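Local coordinates for protein predicted transcriptional regulator (Oenococcus oeni, PDB 3BY6) that probably binds DNA as a GntR-family transcriptional regulator, through a winged helix-turn-helix domain, and pairs with a second copy of itself, at residues A92-S95 with Q96-A99; S104-K107 with G108-K112; K113-N116 with D117-G121. One frame throughout, in Å; residues are numbered along the deposited sequence.

Contact 1: residues A92-S95 with Q96-A99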
loop_
_atom_site.group_PDB
_atom_site.type_symbol
_atom_site.label_atom_id
_atom_site.label_comp_id
_atom_site.label_asym_id
_atom_site.label_seq_id
_atom_site.Cartn_x
_atom_site.Cartn_y
_atom_site.Cartn_z
ATOM N N ALA D 92 5.114 1.199 -11.010
ATOM C CA ALA D 92 4.601 2.478 -10.508
ATOM C C ALA D 92 4.803 2.562 -8.981
ATOM O O ALA D 92 5.274 3.572 -8.440
ATOM C CB ALA D 92 3.101 2.674 -10.906
ATOM N N ASP D 93 4.445 1.493 -8.276
ATOM C CA ASP D 93 4.746 1.365 -6.859
ATOM C C ASP D 93 6.261 1.567 -6.631
ATOM O O ASP D 93 6.670 2.245 -5.672
ATOM C CB ASP D 93 4.360 -0.019 -6.338
ATOM C CG ASP D 93 2.861 -0.233 -6.251
ATOM O OD1 ASP D 93 2.085 0.714 -6.470
ATOM O OD2 ASP D 93 2.448 -1.381 -5.990
ATOM N N LEU D 94 7.090 0.981 -7.493
ATOM C CA LEU D 94 8.549 1.117 -7.317
ATOM C C LEU D 94 9.039 2.566 -7.388
ATOM O O LEU D 94 9.759 2.990 -6.520
ATOM C CB LEU D 94 9.341 0.242 -8.303
ATOM C CG LEU D 94 10.884 0.426 -8.224
ATOM C CD1 LEU D 94 11.428 -0.000 -6.858
ATOM C CD2 LEU D 94 11.571 -0.306 -9.326
ATOM N N SER D 95 8.649 3.339 -8.401
ATOM C CA SER D 95 9.075 4.759 -8.466
ATOM C C SER D 95 8.435 5.636 -7.389
ATOM O O SER D 95 8.983 6.680 -7.049
ATOM C CB SER D 95 8.737 5.359 -9.821
ATOM O OG SER D 95 7.357 5.241 -9.970
ATOM N N GLN D 96 7.263 5.213 -6.912
ATOM C CA GLN D 96 6.535 5.859 -5.824
ATOM C C GLN D 96 7.389 5.741 -4.547
ATOM O O GLN D 96 7.793 6.767 -3.976
ATOM C CB GLN D 96 5.152 5.188 -5.691
ATOM C CG GLN D 96 4.237 5.513 -4.460
ATOM C CD GLN D 96 2.917 4.615 -4.455
ATOM O OE1 GLN D 96 2.943 3.404 -4.096
ATOM N NE2 GLN D 96 1.787 5.213 -4.880
ATOM N N VAL D 97 7.743 4.509 -4.153
ATOM C CA VAL D 97 8.598 4.317 -2.949
ATOM C C VAL D 97 9.965 5.035 -3.072
ATOM O O VAL D 97 10.392 5.691 -2.132
ATOM C CB VAL D 97 8.747 2.838 -2.508
ATOM C CG1 VAL D 97 9.565 2.032 -3.496
ATOM C CG2 VAL D 97 9.419 2.790 -1.153
ATOM N N ILE D 98 10.622 4.955 -4.216
ATOM C CA ILE D 98 11.910 5.662 -4.418
ATOM C C ILE D 98 11.731 7.189 -4.357
ATOM O O ILE D 98 12.566 7.910 -3.787
ATOM C CB ILE D 98 12.558 5.299 -5.758
ATOM C CG1 ILE D 98 12.977 3.831 -5.788
ATOM C CG2 ILE D 98 13.731 6.205 -6.056
ATOM C CD1 ILE D 98 13.549 3.362 -7.117
ATOM N N ALA D 99 10.628 7.678 -4.927
ATOM C CA ALA D 99 10.277 9.095 -4.861
ATOM C C ALA D 99 10.180 9.564 -3.408
ATOM O O ALA D 99 10.781 10.560 -3.017
ATOM C CB ALA D 99 8.923 9.350 -5.589
#
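Gln96 meets Ala92 one turn back, in the second half of helix 79-103. Gln96 N gives its hydrogen to Ala92 O over 3.0 Å. Within 92-95, Ser95 OG donates to the same oxygen over 3.1 Å. Both donors approach from one face of that carbonyl. The serine can reach it because OG sits between its own backbone N and carbonyl carbon (chi1 59°), folded back over the preceding turn. The hydroxyl is thus satisfied inside the helix. The Gln96 chain runs extended alongside Asp93. Its amide plane is 13° from that of the carboxylate. OE1 of Gln96 stands 3.7 Å from OD1 of Asp93, oxygen beside oxygen, an approach that probably adds no attraction. Asp93 also has a long, weak ion pair with Arg89.

On the buried side, Leu94 CD1 lies 4.0 Å from Ile98 CD1, one turn on. Leu94 CD1 is also 4.3 Å from Val97 CG1. Leu94 and Ser95 pack on Ile118 of the second subunit, Ile98 on Leu119 and Val97 on Leu90 of that subunit. The chemistry is that of an amphipathic helix: Asp93 and Gln96 outward, Leu94, Val97 and Ile98 on the aliphatic side at the interface.

Contact 2: residues S104-K107 with G108-K112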
loop_
_atom_site.group_PDB
_atom_site.type_symbol
_atom_site.label_atom_id
_atom_site.label_comp_id
_atom_site.label_asym_id
_atom_site.label_seq_id
_atom_site.Cartn_x
_atom_site.Cartn_y
_atom_site.Cartn_z
ATOM N N SER D 104 12.164 11.854 1.844
ATOM C CA SER D 104 12.608 11.657 3.235
ATOM C C SER D 104 14.123 11.810 3.348
ATOM O O SER D 104 14.726 11.231 4.234
ATOM C CB SER D 104 12.248 10.266 3.734
ATOM O OG SER D 104 13.236 9.331 3.309
ATOM N N GLY D 105 14.734 12.553 2.428
ATOM C CA GLY D 105 16.151 12.913 2.521
ATOM C C GLY D 105 17.202 11.840 2.273
ATOM O O GLY D 105 18.360 12.052 2.627
ATOM N N VAL D 106 16.833 10.706 1.665
ATOM C CA VAL D 106 17.816 9.661 1.320
ATOM C C VAL D 106 18.376 9.922 -0.068
ATOM O O VAL D 106 17.625 10.011 -1.045
ATOM C CB VAL D 106 17.215 8.252 1.358
ATOM C CG1 VAL D 106 18.310 7.217 1.140
ATOM C CG2 VAL D 106 16.496 8.008 2.673
ATOM N N LYS D 107 19.690 10.039 -0.181
ATOM C CA LYS D 107 20.289 10.353 -1.488
ATOM C C LYS D 107 20.113 9.190 -2.475
ATOM O O LYS D 107 20.073 8.029 -2.086
ATOM C CB LYS D 107 21.765 10.804 -1.340
ATOM C CG LYS D 107 21.885 12.282 -0.844
ATOM C CD LYS D 107 23.338 12.762 -0.599
ATOM C CE LYS D 107 23.414 14.281 -0.213
ATOM N NZ LYS D 107 24.272 14.614 0.992
ATOM N N GLY D 108 19.948 9.509 -3.748
ATOM C CA GLY D 108 19.692 8.492 -4.754
ATOM C C GLY D 108 20.840 7.514 -4.877
ATOM O O GLY D 108 20.626 6.323 -5.054
ATOM N N GLU D 109 22.069 8.003 -4.762
ATOM C CA GLU D 109 23.234 7.111 -4.785
ATOM C C GLU D 109 23.172 6.052 -3.670
ATOM O O GLU D 109 23.597 4.908 -3.894
ATOM C CB GLU D 109 24.544 7.902 -4.701
ATOM C CG GLU D 109 25.800 7.060 -5.018
ATOM C CD GLU D 109 27.124 7.793 -4.710
ATOM O OE1 GLU D 109 27.066 8.948 -4.207
ATOM O OE2 GLU D 109 28.217 7.214 -4.973
ATOM N N ARG D 110 22.639 6.421 -2.498
ATOM C CA ARG D 110 22.406 5.456 -1.412
ATOM C C ARG D 110 21.317 4.455 -1.751
ATOM O O ARG D 110 21.482 3.258 -1.511
ATOM C CB ARG D 110 22.035 6.147 -0.088
ATOM C CG ARG D 110 21.738 5.165 1.119
ATOM C CD ARG D 110 23.034 4.771 1.895
ATOM N NE ARG D 110 22.980 3.512 2.677
ATOM C CZ ARG D 110 22.269 3.308 3.801
ATOM N NH1 ARG D 110 21.459 4.248 4.289
ATOM N NH2 ARG D 110 22.324 2.128 4.423
ATOM N N ILE D 111 20.201 4.943 -2.296
ATOM C CA ILE D 111 19.089 4.073 -2.701
ATOM C C ILE D 111 19.621 3.013 -3.648
ATOM O O ILE D 111 19.255 1.849 -3.560
ATOM C CB ILE D 111 17.913 4.872 -3.354
ATOM C CG1 ILE D 111 17.282 5.820 -2.315
ATOM C CG2 ILE D 111 16.862 3.918 -3.927
ATOM C CD1 ILE D 111 16.184 6.725 -2.840
ATOM N N LYS D 112 20.531 3.432 -4.517
ATOM C CA LYS D 112 21.163 2.549 -5.489
ATOM C C LYS D 112 21.875 1.371 -4.779
ATOM O O LYS D 112 21.655 0.204 -5.115
ATOM C CB LYS D 112 22.119 3.374 -6.370
ATOM C CG LYS D 112 22.523 2.704 -7.684
ATOM C CD LYS D 112 22.704 3.705 -8.843
ATOM C CE LYS D 112 23.694 3.158 -9.880
ATOM N NZ LYS D 112 23.207 1.876 -10.585
#
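Lys107 and Ile111 are joined by the first backbone bond of helix 108-119. The amide of Ile111 donates to Lys107 O over 3.1 Å, with an N-H...O angle of 162°. The donor lies in the carbonyl plane. Arg110 N is also 3.1 Å from Lys107 O, but its N-H...O angle of 120° makes that bond weak. Lys107 holds the N-cap position. Its backbone is still extended, and the helix begins at the next residue. Within the new helix, Lys112 N then bonds to Gly108 O.

The other side of the connection ends helix 79-103. Gly105, with positive phi, is the C-prime residue of a Schellman motif. Its N bonds to Ile102 O, and Val106 N bonds to Leu101 O. Ser104 OG is hydrogen-bonded to Leu101 O. A short Schellman-ended connection therefore turns the chain from one helix into the next.

Val106 is the main side chain here. Its CG1 is anti to the backbone N (chi1 -174°), which brings this methyl to the first turn of the new helix. There it meets CG1 of Ile111 at 3.9 Å. The same methyl touches CG of Arg110 at 4.0 Å, so it rests against the aliphatic root of the arginine. Beyond that root the Arg110 chain bends at chi2 and leads away. Ile111 CG1 also lies 3.6 Å from Lys107 O, close beside the cap carbonyl. Ile111 also packs on Ile98, Leu101 and Ile102 of helix 79-103. Val106 packs on Gln87 of the second subunit and Ser104 on Leu90 of that subunit.

Contact 3: residues K113-N116 with D117-G121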
loop_
_atom_site.group_PDB
_atom_site.type_symbol
_atom_site.label_atom_id
_atom_site.label_comp_id
_atom_site.label_asym_id
_atom_site.label_seq_id
_atom_site.Cartn_x
_atom_site.Cartn_y
_atom_site.Cartn_z
ATOM N N LYS D 113 22.683 1.700 -3.767
ATOM C CA LYS D 113 23.385 0.712 -2.932
ATOM C C LYS D 113 22.421 -0.195 -2.209
ATOM O O LYS D 113 22.660 -1.380 -2.112
ATOM C CB LYS D 113 24.242 1.412 -1.885
ATOM C CG LYS D 113 25.462 2.191 -2.435
ATOM C CD LYS D 113 26.409 1.322 -3.314
ATOM C CE LYS D 113 27.919 1.598 -3.047
ATOM N NZ LYS D 113 28.819 0.898 -4.042
ATOM N N ILE D 114 21.339 0.382 -1.695
ATOM C CA ILE D 114 20.338 -0.360 -0.933
ATOM C C ILE D 114 19.694 -1.423 -1.793
ATOM O O ILE D 114 19.542 -2.576 -1.374
ATOM C CB ILE D 114 19.254 0.603 -0.298
ATOM C CG1 ILE D 114 19.880 1.496 0.772
ATOM C CG2 ILE D 114 18.075 -0.183 0.330
ATOM C CD1 ILE D 114 18.894 2.431 1.438
ATOM N N VAL D 115 19.323 -1.024 -3.018
ATOM C CA VAL D 115 18.718 -1.912 -3.997
ATOM C C VAL D 115 19.668 -3.060 -4.343
ATOM O O VAL D 115 19.253 -4.209 -4.380
ATOM C CB VAL D 115 18.252 -1.109 -5.245
ATOM C CG1 VAL D 115 17.895 -2.026 -6.406
ATOM C CG2 VAL D 115 17.063 -0.191 -4.871
ATOM N N ASN D 116 20.940 -2.775 -4.545
ATOM C CA ASN D 116 21.916 -3.856 -4.729
ATOM C C ASN D 116 21.984 -4.834 -3.557
ATOM O O ASN D 116 22.116 -6.048 -3.747
ATOM C CB ASN D 116 23.320 -3.305 -4.888
ATOM C CG ASN D 116 23.418 -2.254 -5.960
ATOM O OD1 ASN D 116 23.877 -1.134 -5.685
ATOM N ND2 ASN D 116 23.002 -2.599 -7.208
ATOM N N ASP D 117 21.951 -4.302 -2.337
ATOM C CA ASP D 117 21.970 -5.153 -1.163
ATOM C C ASP D 117 20.735 -6.036 -1.096
ATOM O O ASP D 117 20.839 -7.234 -0.824
ATOM C CB ASP D 117 22.093 -4.299 0.108
ATOM C CG ASP D 117 23.486 -3.735 0.299
ATOM O OD1 ASP D 117 24.405 -4.142 -0.462
ATOM O OD2 ASP D 117 23.662 -2.904 1.200
ATOM N N ILE D 118 19.569 -5.442 -1.343
ATOM C CA ILE D 118 18.300 -6.174 -1.329
ATOM C C ILE D 118 18.301 -7.276 -2.409
ATOM O O ILE D 118 17.738 -8.350 -2.205
ATOM C CB ILE D 118 17.072 -5.193 -1.527
ATOM C CG1 ILE D 118 16.939 -4.246 -0.326
ATOM C CG2 ILE D 118 15.745 -5.960 -1.743
ATOM C CD1 ILE D 118 15.990 -3.062 -0.547
ATOM N N LEU D 119 18.963 -6.987 -3.538
ATOM C CA LEU D 119 18.994 -7.863 -4.712
ATOM C C LEU D 119 20.077 -8.930 -4.644
ATOM O O LEU D 119 19.962 -9.957 -5.313
ATOM C CB LEU D 119 19.192 -7.044 -6.001
ATOM C CG LEU D 119 18.008 -6.243 -6.545
ATOM C CD1 LEU D 119 18.432 -5.407 -7.730
ATOM C CD2 LEU D 119 16.867 -7.182 -6.893
ATOM N N GLY D 120 21.117 -8.692 -3.845
ATOM C CA GLY D 120 22.172 -9.675 -3.620
ATOM C C GLY D 120 21.758 -10.939 -2.887
ATOM O O GLY D 120 22.572 -11.844 -2.717
ATOM N N GLY D 121 20.501 -11.011 -2.455
ATOM C CA GLY D 121 20.004 -12.124 -1.641
ATOM C C GLY D 121 19.572 -13.371 -2.409
ATOM O O GLY D 121 18.888 -13.282 -3.445
#
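Ile114 and Ile118 pack one turn apart near the end of helix 108-119. Both have CG1 anti to the carbonyl carbon (chi1 -67° and -66°) and a nearly straight chain beyond it. This sends CD1 of Ile118 back along the helix to CG2 of Ile114, 3.7 Å away. The same chain passes over the backbone, with Ile118 CG1 at 3.3 Å from Ile114 O.

Val115 and Leu119 make a second aliphatic pair. Here the two side chains lie side by side and point the same way. Val115 CG1 is anti to its backbone N, and Leu119 CD1 meets it at 3.7 Å. Together these residues form an apolar face of the C-terminal helix that follows the long helix 79-103. The face meets the second subunit: Val115 packs on its own counterpart there, Ile114 on Leu91 and Leu119 on Lys112 of that subunit.

Asp117 behaves differently. Its carboxylate leans back toward the preceding turn, with CG 3.5 Å from Lys113 O, while Asp117 N bonds to that carbonyl at 3.0 Å. The helix ends here. Asn116 O takes Gly120 N at 2.8 Å and, weakly, Leu119 N. Gly120 and Gly121 then carry the chain out of the helix.

How the contacts relate
Following the chain from the N terminus, residues 92-99 of contact 1 lie within helix 79-103. Contact 2 comes next, at the connection between that helix and helix 108-119. Contact 3 takes the second half of that later helix and the first residues beyond it. Each joins directly consecutive segments, so none closes a loop. The three are in series, and none nests in or crosses another. Contact 2 alone spans a turn between two helices. The two helices touch here, since Ile111 CD1 lies 3.9 Å from Ile98 O of contact 1. Contacts 1 and 3 do not touch within the chain, their nearest atoms being about 5 Å apart. All three reach the second subunit.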